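Long-range contacts in dipicolinate synthase subunit A (Bacillus halodurans, PDB 3D4O), which probably serves as the NAD(P)-dependent oxidoreductase-like subunit of the synthase that makes dipicolinate, the small molecule stored in bacterial endospores: residues M144-T149 / T238-D242; I153-A159 / L177-K182; N219-V225 / A244-T250; V230-M234 / K257-K261. One frame throughout, in Å; residues are numbered along the deposited sequence.

Interaction 1 of 4, residues M144-T149 / T238-D242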
loop_
_atom_site.group_PDB
_atom_site.type_symbol
_atom_site.label_atom_id
_atom_site.label_comp_id
_atom_site.label_asym_id
_atom_site.label_seq_id
_atom_site.Cartn_x
_atom_site.Cartn_y
_atom_site.Cartn_z
HETATM N N MSE C 144 -3.202 1.110 1.809
HETATM C CA MSE C 144 -4.417 1.595 1.122
HETATM C C MSE C 144 -4.249 2.964 0.449
HETATM O O MSE C 144 -4.783 3.228 -0.638
HETATM C CB MSE C 144 -5.601 1.760 2.069
HETATM C CG MSE C 144 -5.864 0.637 3.049
HETATM SE SE MSE C 144 -7.725 0.104 2.985
HETATM C CE MSE C 144 -7.080 -0.702 1.274
ATOM N N ALA C 145 -3.586 3.853 1.157
ATOM C CA ALA C 145 -3.409 5.229 0.687
ATOM C C ALA C 145 -2.569 5.198 -0.585
ATOM O O ALA C 145 -2.829 5.930 -1.563
ATOM C CB ALA C 145 -2.761 6.096 1.767
ATOM N N ILE C 146 -1.591 4.302 -0.575
ATOM C CA ILE C 146 -0.730 4.118 -1.734
ATOM C C ILE C 146 -1.539 3.514 -2.888
ATOM O O ILE C 146 -1.470 3.973 -4.051
ATOM C CB ILE C 146 0.507 3.238 -1.407
ATOM C CG1 ILE C 146 1.415 3.965 -0.392
ATOM C CG2 ILE C 146 1.254 2.839 -2.711
ATOM C CD1 ILE C 146 2.548 3.118 0.131
ATOM N N GLN C 147 -2.304 2.477 -2.582
ATOM C CA GLN C 147 -3.113 1.779 -3.615
ATOM C C GLN C 147 -4.132 2.619 -4.339
ATOM O O GLN C 147 -4.383 2.411 -5.531
ATOM C CB GLN C 147 -3.975 0.646 -3.011
ATOM C CG GLN C 147 -3.260 -0.627 -2.785
ATOM C CD GLN C 147 -4.068 -1.733 -2.127
ATOM O OE1 GLN C 147 -5.160 -1.507 -1.615
ATOM N NE2 GLN C 147 -3.498 -2.943 -2.114
ATOM N N HIS C 148 -4.774 3.497 -3.586
ATOM C CA HIS C 148 -5.950 4.228 -4.084
ATOM C C HIS C 148 -5.705 5.634 -4.571
ATOM O O HIS C 148 -6.657 6.327 -4.927
ATOM C CB HIS C 148 -7.060 4.271 -3.014
ATOM C CG HIS C 148 -7.684 2.939 -2.752
ATOM N ND1 HIS C 148 -8.672 2.418 -3.553
ATOM C CD2 HIS C 148 -7.462 2.022 -1.781
ATOM C CE1 HIS C 148 -9.029 1.232 -3.093
ATOM N NE2 HIS C 148 -8.301 0.962 -2.025
ATOM N N THR C 149 -4.437 6.045 -4.555
ATOM C CA THR C 149 -4.036 7.368 -5.051
ATOM C C THR C 149 -3.219 7.246 -6.336
ATOM O O THR C 149 -2.576 6.210 -6.595
ATOM C CB THR C 149 -3.254 8.148 -4.007
ATOM O OG1 THR C 149 -2.069 7.407 -3.669
ATOM C CG2 THR C 149 -4.123 8.382 -2.755
ATOM N N THR C 238 -9.472 14.229 -2.947
ATOM C CA THR C 238 -9.104 13.771 -1.613
ATOM C C THR C 238 -9.590 12.348 -1.353
ATOM O O THR C 238 -10.661 11.949 -1.781
ATOM C CB THR C 238 -9.635 14.659 -0.512
ATOM O OG1 THR C 238 -9.301 16.010 -0.800
ATOM C CG2 THR C 238 -8.986 14.287 0.811
ATOM N N PHE C 239 -8.765 11.601 -0.636
ATOM C CA PHE C 239 -9.112 10.235 -0.232
ATOM C C PHE C 239 -9.287 10.213 1.289
ATOM O O PHE C 239 -8.378 10.545 2.047
ATOM C CB PHE C 239 -8.033 9.270 -0.701
ATOM C CG PHE C 239 -8.286 7.816 -0.348
ATOM C CD1 PHE C 239 -9.556 7.293 -0.330
ATOM C CD2 PHE C 239 -7.225 6.968 -0.124
ATOM C CE1 PHE C 239 -9.765 5.976 -0.024
ATOM C CE2 PHE C 239 -7.423 5.640 0.140
ATOM C CZ PHE C 239 -8.704 5.137 0.178
ATOM N N VAL C 240 -10.484 9.861 1.724
ATOM C CA VAL C 240 -10.766 9.794 3.159
ATOM C C VAL C 240 -10.793 8.338 3.604
ATOM O O VAL C 240 -11.596 7.565 3.125
ATOM C CB VAL C 240 -12.135 10.384 3.552
ATOM C CG1 VAL C 240 -12.404 10.095 5.044
ATOM C CG2 VAL C 240 -12.232 11.905 3.233
ATOM N N ILE C 241 -9.896 7.989 4.512
ATOM C CA ILE C 241 -9.839 6.642 5.063
ATOM C C ILE C 241 -10.341 6.729 6.500
ATOM O O ILE C 241 -9.709 7.369 7.336
ATOM C CB ILE C 241 -8.410 6.043 5.009
ATOM C CG1 ILE C 241 -7.930 5.841 3.558
ATOM C CG2 ILE C 241 -8.376 4.664 5.658
ATOM C CD1 ILE C 241 -6.455 5.312 3.446
ATOM N N ASP C 242 -11.511 6.149 6.756
ATOM C CA ASP C 242 -12.146 6.190 8.089
ATOM C C ASP C 242 -11.921 4.898 8.869
ATOM O O ASP C 242 -12.451 3.821 8.552
ATOM C CB ASP C 242 -13.613 6.530 7.986
ATOM C CG ASP C 242 -14.178 7.056 9.277
ATOM O OD1 ASP C 242 -13.529 6.939 10.337
ATOM O OD2 ASP C 242 -15.295 7.579 9.222
#
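Met144, a selenomethionine in the last turns of helix 127-148, starts the contact: its CB lies 3.9 Å from Ile241 CD1, while its backbone O meets the edge of the Phe239 ring at CE2, 3.7 Å away. Ala145 fits over both strand residues, with its N 3.9 Å and its CB 4.1 Å from Ile241 CD1 and its CA 4.1 Å from Phe239 CE2. Ile146 points away and Gln147 sideways, and both pack on Met143 of the second subunit, so this end of the helix lies between the sheet and the dimer partner. Helix and strand run nearly antiparallel, at 149° with axes 10.0 Å apart, the spacing of a helix laid on one face of the parallel Rossmann-type sheet; Phe239 and Ile241 point to that face, with Val240 between them on the other. At His148 the CB comes within 3.5 Å of Phe239 CE2, and the two rings sit obliquely, centroids 5.2 Å apart and planes at 47°. The His148 imidazole finds its polar partner in Lys261, through a hydrogen bond between His148 ND1 and Lys261 NZ. Thr149, past the helix, rests its CG2 4.3 Å from Phe239 CD2.

Interaction 2 of 4, residues I153-A159 / L177-K182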
loop_
_atom_site.group_PDB
_atom_site.type_symbol
_atom_site.label_atom_id
_atom_site.label_comp_id
_atom_site.label_asym_id
_atom_site.label_seq_id
_atom_site.Cartn_x
_atom_site.Cartn_y
_atom_site.Cartn_z
ATOM N N ILE C 153 2.340 9.521 -1.819
ATOM C CA ILE C 153 2.105 9.953 -0.428
ATOM C C ILE C 153 3.259 10.857 -0.021
ATOM O O ILE C 153 3.093 11.808 0.736
ATOM C CB ILE C 153 2.038 8.750 0.542
ATOM C CG1 ILE C 153 0.909 7.806 0.123
ATOM C CG2 ILE C 153 1.811 9.232 1.955
ATOM C CD1 ILE C 153 -0.389 8.522 -0.121
ATOM N N HIS C 154 4.430 10.542 -0.554
ATOM C CA HIS C 154 5.615 11.359 -0.341
ATOM C C HIS C 154 5.310 12.745 -0.908
ATOM O O HIS C 154 4.905 12.889 -2.079
ATOM C CB HIS C 154 6.815 10.721 -1.075
ATOM C CG HIS C 154 8.130 11.399 -0.802
ATOM N ND1 HIS C 154 8.342 12.719 -1.098
ATOM C CD2 HIS C 154 9.313 10.929 -0.330
ATOM C CE1 HIS C 154 9.589 13.043 -0.806
ATOM N NE2 HIS C 154 10.200 11.975 -0.333
ATOM N N GLY C 155 5.406 13.752 -0.056
ATOM C CA GLY C 155 5.196 15.120 -0.467
ATOM C C GLY C 155 3.757 15.595 -0.482
ATOM O O GLY C 155 3.472 16.771 -0.686
ATOM N N ALA C 156 2.847 14.669 -0.250
ATOM C CA ALA C 156 1.405 14.982 -0.233
ATOM C C ALA C 156 1.019 15.567 1.097
ATOM O O ALA C 156 1.726 15.412 2.069
ATOM C CB ALA C 156 0.558 13.689 -0.480
ATOM N N ASN C 157 -0.111 16.263 1.107
ATOM C CA ASN C 157 -0.674 16.813 2.324
ATOM C C ASN C 157 -1.581 15.791 2.945
ATOM O O ASN C 157 -2.603 15.453 2.376
ATOM C CB ASN C 157 -1.466 18.087 2.036
ATOM C CG ASN C 157 -0.558 19.248 1.619
ATOM O OD1 ASN C 157 0.640 19.275 1.932
ATOM N ND2 ASN C 157 -1.135 20.211 0.932
ATOM N N VAL C 158 -1.210 15.318 4.128
ATOM C CA VAL C 158 -1.979 14.287 4.831
ATOM C C VAL C 158 -2.403 14.735 6.191
ATOM O O VAL C 158 -1.600 15.224 6.964
ATOM C CB VAL C 158 -1.120 12.991 5.005
ATOM C CG1 VAL C 158 -1.855 11.922 5.865
ATOM C CG2 VAL C 158 -0.725 12.441 3.635
ATOM N N ALA C 159 -3.690 14.608 6.458
ATOM C CA ALA C 159 -4.274 14.944 7.768
ATOM C C ALA C 159 -4.713 13.680 8.450
ATOM O O ALA C 159 -5.251 12.758 7.799
ATOM C CB ALA C 159 -5.472 15.851 7.637
ATOM N N LEU C 177 7.218 8.457 6.194
ATOM C CA LEU C 177 7.175 8.149 4.759
ATOM C C LEU C 177 7.249 9.389 3.824
ATOM O O LEU C 177 7.118 9.281 2.600
ATOM C CB LEU C 177 5.929 7.351 4.399
ATOM C CG LEU C 177 5.917 5.865 4.784
ATOM C CD1 LEU C 177 4.826 5.228 3.906
ATOM C CD2 LEU C 177 7.272 5.166 4.539
ATOM N N GLY C 178 7.451 10.562 4.405
ATOM C CA GLY C 178 7.579 11.780 3.587
ATOM C C GLY C 178 6.337 12.577 3.303
ATOM O O GLY C 178 6.394 13.557 2.586
ATOM N N ALA C 179 5.206 12.208 3.908
ATOM C CA ALA C 179 4.004 13.064 3.802
ATOM C C ALA C 179 4.152 14.314 4.666
ATOM O O ALA C 179 4.911 14.346 5.593
ATOM C CB ALA C 179 2.751 12.316 4.185
ATOM N N LYS C 180 3.444 15.369 4.309
ATOM C CA LYS C 180 3.400 16.591 5.129
ATOM C C LYS C 180 2.137 16.399 5.923
ATOM O O LYS C 180 1.033 16.566 5.439
ATOM C CB LYS C 180 3.386 17.853 4.286
ATOM C CG LYS C 180 4.691 18.067 3.560
ATOM C CD LYS C 180 4.580 19.111 2.454
ATOM C CE LYS C 180 5.960 19.358 1.779
ATOM N NZ LYS C 180 6.642 18.087 1.352
ATOM N N VAL C 181 2.355 15.994 7.153
ATOM C CA VAL C 181 1.302 15.570 8.013
ATOM C C VAL C 181 0.818 16.612 8.975
ATOM O O VAL C 181 1.576 17.278 9.661
ATOM C CB VAL C 181 1.736 14.360 8.853
ATOM C CG1 VAL C 181 0.637 14.004 9.843
ATOM C CG2 VAL C 181 2.131 13.140 7.966
ATOM N N LYS C 182 -0.489 16.733 9.008
ATOM C CA LYS C 182 -1.114 17.622 9.979
ATOM C C LYS C 182 -2.079 16.767 10.754
ATOM O O LYS C 182 -2.666 15.855 10.205
ATOM C CB LYS C 182 -1.808 18.817 9.333
ATOM C CG LYS C 182 -2.874 18.490 8.327
ATOM C CD LYS C 182 -3.720 19.744 7.975
ATOM C CE LYS C 182 -2.954 20.788 7.211
ATOM N NZ LYS C 182 -3.755 22.033 6.815
#
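Lys180, Val158 and Lys182 carry the largest buried areas here. Lys180 bonds twice through its backbone: its N donates to Ala156 O (2.8 Å) and its O accepts from Val158 N (2.9 Å), while its side chain reaches along the turn, NZ lying 3.8 Å from Gly155 CA. Val158 turns both its N and its O to the neighbouring strand, the O accepting from Lys182 N at 2.8 Å; on the sheet face away from the Lys180 and Lys182 side chains its CG2 presses on Ala179 CB at 3.5 Å, beside Phe174 of helix 165-176. Lys182 lays its CG 3.8 Å from Ala159 CB and then leads away to Glu210, whose backbone O accepts from NZ. Before the strands, a type II turn from Ile153 to Ala156 presents Gly155 N to Gly178 O (2.8 Å). Gly178 ends helix 165-176 in a Schellman motif, and a CB there would clash with His154 CD2. Parallel pairing of residues 157-159 with 180-182 around that helix makes this the first beta-alpha-beta crossover of a Rossmann-type fold.

Interaction 3 of 4, residues N219-V225 / A244-T250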
loop_
_atom_site.group_PDB
_atom_site.type_symbol
_atom_site.label_atom_id
_atom_site.label_comp_id
_atom_site.label_asym_id
_atom_site.label_seq_id
_atom_site.Cartn_x
_atom_site.Cartn_y
_atom_site.Cartn_z
ATOM N N ASN C 219 -9.371 9.415 9.302
ATOM C CA ASN C 219 -10.077 9.654 10.552
ATOM C C ASN C 219 -9.946 8.516 11.544
ATOM O O ASN C 219 -10.112 7.351 11.190
ATOM C CB ASN C 219 -11.560 9.898 10.348
ATOM C CG ASN C 219 -12.276 10.095 11.677
ATOM O OD1 ASN C 219 -11.887 10.944 12.471
ATOM N ND2 ASN C 219 -13.271 9.276 11.948
ATOM N N THR C 220 -9.623 8.874 12.787
ATOM C CA THR C 220 -9.632 7.922 13.908
ATOM C C THR C 220 -10.660 8.349 14.972
ATOM O O THR C 220 -10.927 7.605 15.892
ATOM C CB THR C 220 -8.268 7.769 14.609
ATOM O OG1 THR C 220 -7.934 8.971 15.329
ATOM C CG2 THR C 220 -7.175 7.435 13.616
ATOM N N ILE C 221 -11.244 9.539 14.850
ATOM C CA ILE C 221 -12.183 10.036 15.872
ATOM C C ILE C 221 -13.570 9.385 15.739
ATOM O O ILE C 221 -14.180 9.422 14.665
ATOM C CB ILE C 221 -12.343 11.596 15.820
ATOM C CG1 ILE C 221 -11.020 12.311 16.014
ATOM C CG2 ILE C 221 -13.330 12.099 16.885
ATOM C CD1 ILE C 221 -11.167 13.792 15.858
ATOM N N PRO C 222 -14.097 8.805 16.832
ATOM C CA PRO C 222 -15.405 8.134 16.745
ATOM C C PRO C 222 -16.536 9.064 16.987
ATOM O O PRO C 222 -17.221 9.007 17.997
ATOM C CB PRO C 222 -15.333 7.056 17.826
ATOM C CG PRO C 222 -14.399 7.612 18.833
ATOM C CD PRO C 222 -13.449 8.562 18.128
ATOM N N ALA C 223 -16.666 9.959 16.037
ATOM C CA ALA C 223 -17.702 10.979 16.036
ATOM C C ALA C 223 -17.672 11.692 14.703
ATOM O O ALA C 223 -16.669 11.667 13.975
ATOM C CB ALA C 223 -17.515 11.973 17.197
ATOM N N LEU C 224 -18.790 12.318 14.394
ATOM C CA LEU C 224 -18.952 13.003 13.116
ATOM C C LEU C 224 -18.084 14.246 13.027
ATOM O O LEU C 224 -18.472 15.329 13.500
ATOM C CB LEU C 224 -20.418 13.322 12.870
ATOM C CG LEU C 224 -20.768 13.912 11.493
ATOM C CD1 LEU C 224 -20.176 13.089 10.362
ATOM C CD2 LEU C 224 -22.273 14.018 11.353
ATOM N N VAL C 225 -16.911 14.075 12.403
ATOM C CA VAL C 225 -15.960 15.190 12.237
ATOM C C VAL C 225 -15.767 15.585 10.786
ATOM O O VAL C 225 -15.563 16.757 10.473
ATOM C CB VAL C 225 -14.588 14.964 12.978
ATOM C CG1 VAL C 225 -14.829 14.988 14.463
ATOM C CG2 VAL C 225 -13.876 13.645 12.565
ATOM N N ALA C 244 -12.342 4.868 12.219
ATOM C CA ALA C 244 -13.210 4.828 13.402
ATOM C C ALA C 244 -14.235 3.685 13.285
ATOM O O ALA C 244 -14.707 3.324 12.190
ATOM C CB ALA C 244 -13.916 6.162 13.624
ATOM N N SER C 245 -14.578 3.100 14.423
ATOM C CA SER C 245 -15.589 2.029 14.454
ATOM C C SER C 245 -16.891 2.514 13.863
ATOM O O SER C 245 -17.268 3.657 14.030
ATOM C CB SER C 245 -15.844 1.539 15.889
ATOM O OG SER C 245 -16.394 2.568 16.704
ATOM N N LYS C 246 -17.543 1.625 13.151
ATOM C CA LYS C 246 -18.865 1.864 12.527
ATOM C C LYS C 246 -19.735 2.649 13.478
ATOM O O LYS C 246 -19.841 2.299 14.641
ATOM C CB LYS C 246 -19.561 0.536 12.223
ATOM N N PRO C 247 -20.429 3.674 12.979
ATOM C CA PRO C 247 -20.519 4.132 11.594
ATOM C C PRO C 247 -19.393 5.054 11.150
ATOM O O PRO C 247 -19.491 5.690 10.097
ATOM C CB PRO C 247 -21.823 4.909 11.602
ATOM C CG PRO C 247 -21.873 5.508 12.964
ATOM C CD PRO C 247 -21.222 4.516 13.882
ATOM N N GLY C 248 -18.350 5.121 11.968
ATOM C CA GLY C 248 -17.195 5.961 11.681
ATOM C C GLY C 248 -17.428 7.393 12.078
ATOM O O GLY C 248 -18.202 7.677 12.977
ATOM N N GLY C 249 -16.775 8.299 11.368
ATOM C CA GLY C 249 -16.851 9.728 11.678
ATOM C C GLY C 249 -16.957 10.616 10.465
ATOM O O GLY C 249 -16.545 11.771 10.477
ATOM N N THR C 250 -17.542 10.068 9.416
ATOM C CA THR C 250 -17.667 10.773 8.142
ATOM C C THR C 250 -19.072 10.793 7.584
ATOM O O THR C 250 -19.825 9.845 7.721
ATOM C CB THR C 250 -16.726 10.101 7.090
ATOM O OG1 THR C 250 -15.395 10.089 7.601
ATOM C CG2 THR C 250 -16.754 10.818 5.729
#
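Val225 N donates to Gly249 O at 3.0 Å, the stronger of two backbone hydrogen bonds joining these loops; the other, from Ala244 N to Asn219 O at 3.5 Å, is weak. Asn219 organises its own loop: OD1 accepts from Ile221 N at 2.8 Å in an Asx turn, and ND2 returns a bond to Ile221 O at 2.9 Å. Asp242 ties the two sides together, its OD1 accepting from Asn219 ND2 and Ala244 N, its OD2 from Gly249 N and Thr250 OG1. Around these bonds the chains fit tightly. Gly249 CA sits 3.0 Å from Ala223 O and 3.6 Å from Asn219 ND2, and a CB on it would collide with both atoms and with Ile221 O. Ala244 points into the turn, its CB 3.4 Å from Ile221 O and 4.0 Å from the CA of Pro222, a residue that centres an inverse gamma turn. Farther out, on the exposed side, Leu224 CD1 reaches Thr250 C at 3.8 Å. Thr220 bonds through OG1 to Leu161 O and touches the probable GxGxxG glycine loop. Both loops follow the C-terminal ends of neighbouring parallel strands, the edge where Rossmann-type domains typically place the dinucleotide site.

Interaction 4 of 4, residues V230-M234 / K257-K261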
loop_
_atom_site.group_PDB
_atom_site.type_symbol
_atom_site.label_atom_id
_atom_site.label_comp_id
_atom_site.label_asym_id
_atom_site.label_seq_id
_atom_site.Cartn_x
_atom_site.Cartn_y
_atom_site.Cartn_z
ATOM N N VAL C 230 -17.129 20.238 5.906
ATOM C CA VAL C 230 -15.699 19.958 5.845
ATOM C C VAL C 230 -15.409 19.429 4.452
ATOM O O VAL C 230 -14.556 19.936 3.714
ATOM C CB VAL C 230 -15.276 18.926 6.902
ATOM C CG1 VAL C 230 -13.842 18.462 6.664
ATOM C CG2 VAL C 230 -15.429 19.542 8.299
ATOM N N LEU C 231 -16.131 18.379 4.127
ATOM C CA LEU C 231 -16.028 17.740 2.819
ATOM C C LEU C 231 -16.165 18.761 1.690
ATOM O O LEU C 231 -15.424 18.709 0.721
ATOM C CB LEU C 231 -17.071 16.615 2.643
ATOM C CG LEU C 231 -16.812 15.316 3.425
ATOM C CD1 LEU C 231 -18.018 14.384 3.423
ATOM C CD2 LEU C 231 -15.614 14.592 2.902
ATOM N N ALA C 232 -17.078 19.710 1.842
ATOM C CA ALA C 232 -17.335 20.688 0.783
ATOM C C ALA C 232 -16.106 21.548 0.426
ATOM O O ALA C 232 -15.963 22.021 -0.705
ATOM C CB ALA C 232 -18.505 21.587 1.155
ATOM N N GLU C 233 -15.216 21.710 1.388
ATOM C CA GLU C 233 -14.004 22.542 1.202
ATOM C C GLU C 233 -12.785 21.761 0.764
ATOM O O GLU C 233 -11.749 22.318 0.408
ATOM C CB GLU C 233 -13.694 23.310 2.496
ATOM C CG GLU C 233 -14.542 24.588 2.607
ATOM C CD GLU C 233 -14.144 25.596 1.539
ATOM O OE1 GLU C 233 -12.927 25.864 1.408
ATOM O OE2 GLU C 233 -15.037 26.096 0.814
HETATM N N MSE C 234 -12.915 20.453 0.783
HETATM C CA MSE C 234 -11.780 19.571 0.425
HETATM C C MSE C 234 -11.538 19.505 -1.059
HETATM O O MSE C 234 -12.436 19.760 -1.829
HETATM C CB MSE C 234 -12.010 18.144 0.926
HETATM C CG MSE C 234 -11.723 17.992 2.384
HETATM SE SE MSE C 234 -12.176 16.216 3.059
HETATM C CE MSE C 234 -12.232 15.208 1.440
ATOM N N LYS C 257 -21.941 12.110 -2.646
ATOM C CA LYS C 257 -22.670 13.094 -3.425
ATOM C C LYS C 257 -21.732 14.082 -4.114
ATOM O O LYS C 257 -21.952 14.449 -5.264
ATOM C CB LYS C 257 -23.675 13.855 -2.554
ATOM N N ARG C 258 -20.679 14.508 -3.432
ATOM C CA ARG C 258 -19.780 15.486 -4.048
ATOM C C ARG C 258 -18.564 14.829 -4.686
ATOM O O ARG C 258 -17.597 15.492 -5.063
ATOM C CB ARG C 258 -19.360 16.603 -3.082
ATOM C CG ARG C 258 -18.334 16.227 -2.074
ATOM C CD ARG C 258 -17.348 17.364 -1.927
ATOM N NE ARG C 258 -16.614 17.589 -3.181
ATOM C CZ ARG C 258 -15.629 18.472 -3.342
ATOM N NH1 ARG C 258 -15.243 19.231 -2.335
ATOM N NH2 ARG C 258 -15.031 18.590 -4.519
ATOM N N GLY C 259 -18.640 13.518 -4.807
ATOM C CA GLY C 259 -17.599 12.741 -5.462
ATOM C C GLY C 259 -16.273 12.600 -4.740
ATOM O O GLY C 259 -15.228 12.395 -5.361
ATOM N N ILE C 260 -16.296 12.753 -3.427
ATOM C CA ILE C 260 -15.097 12.495 -2.637
ATOM C C ILE C 260 -15.107 11.005 -2.306
ATOM O O ILE C 260 -16.109 10.489 -1.836
ATOM C CB ILE C 260 -15.057 13.272 -1.309
ATOM C CG1 ILE C 260 -15.056 14.781 -1.539
ATOM C CG2 ILE C 260 -13.828 12.869 -0.512
ATOM C CD1 ILE C 260 -13.793 15.320 -2.131
ATOM N N LYS C 261 -14.016 10.320 -2.614
ATOM C CA LYS C 261 -13.858 8.886 -2.279
ATOM C C LYS C 261 -13.542 8.724 -0.794
ATOM O O LYS C 261 -12.491 9.137 -0.299
ATOM C CB LYS C 261 -12.736 8.240 -3.097
ATOM C CG LYS C 261 -12.587 6.741 -2.864
ATOM C CD LYS C 261 -11.640 6.119 -3.885
ATOM C CE LYS C 261 -11.630 4.577 -3.814
ATOM N NZ LYS C 261 -10.809 3.948 -4.892
#
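Two neighbouring alpha-beta connections of the Rossmann-type domain meet here: the end of helix 228-233, leading into strand 239-242, and the turn that takes helix 252-257 into edge strand 261-264. That turn is a Schellman motif with Gly259, at positive phi, as its C-prime residue; on either side of Gly259 in sequence, Arg258 and Ile260 both point toward segment 230-234. The polar part belongs to Arg258, whose NH1 lies beside carbonyl groups at the helix C-terminus. Arg258 NH1 donates to Leu231 O at 3.1 Å and, weakly, to Met234 O at 2.9 Å; a positive group suits this end of a helix, where the carbonyl groups run out of backbone donors. Ala232 O is also close to Arg258 NH1, at 3.3 Å, but poorly angled for a bond. The apolar part centres on the buried Ile260. Its CG2 faces Leu231 CD2 at 4.2 Å and, more tightly, the terminal methyl of selenomethionine Met234, with Ile260 CG2 and Met234 CE 3.4 Å apart.

How the interactions relate
All four contacts belong to one Rossmann-type domain. Interactions 1 and 2 reach the same sheet and touch where Ile153 CD1 meets Ala145 O at 3.8 Å; both also reach the second subunit. Interaction 1 joins interaction 4 along the sheet, with Val240 N 2.9 Å from Lys261 O. Asp242, at the end of strand 239-242, carries interaction 1 into interaction 3: its OD2 lies 2.7 Å from Gly249 N. Interactions 2 and 3, with centres about 21 Å apart, do not touch; the latter lies by the probable dinucleotide-binding edge. Interaction 4, its centre about 16 Å from that of interaction 3, joins connections entering the strands, yet the two touch, Val225 O lying 3.5 Å from Val230 CG2.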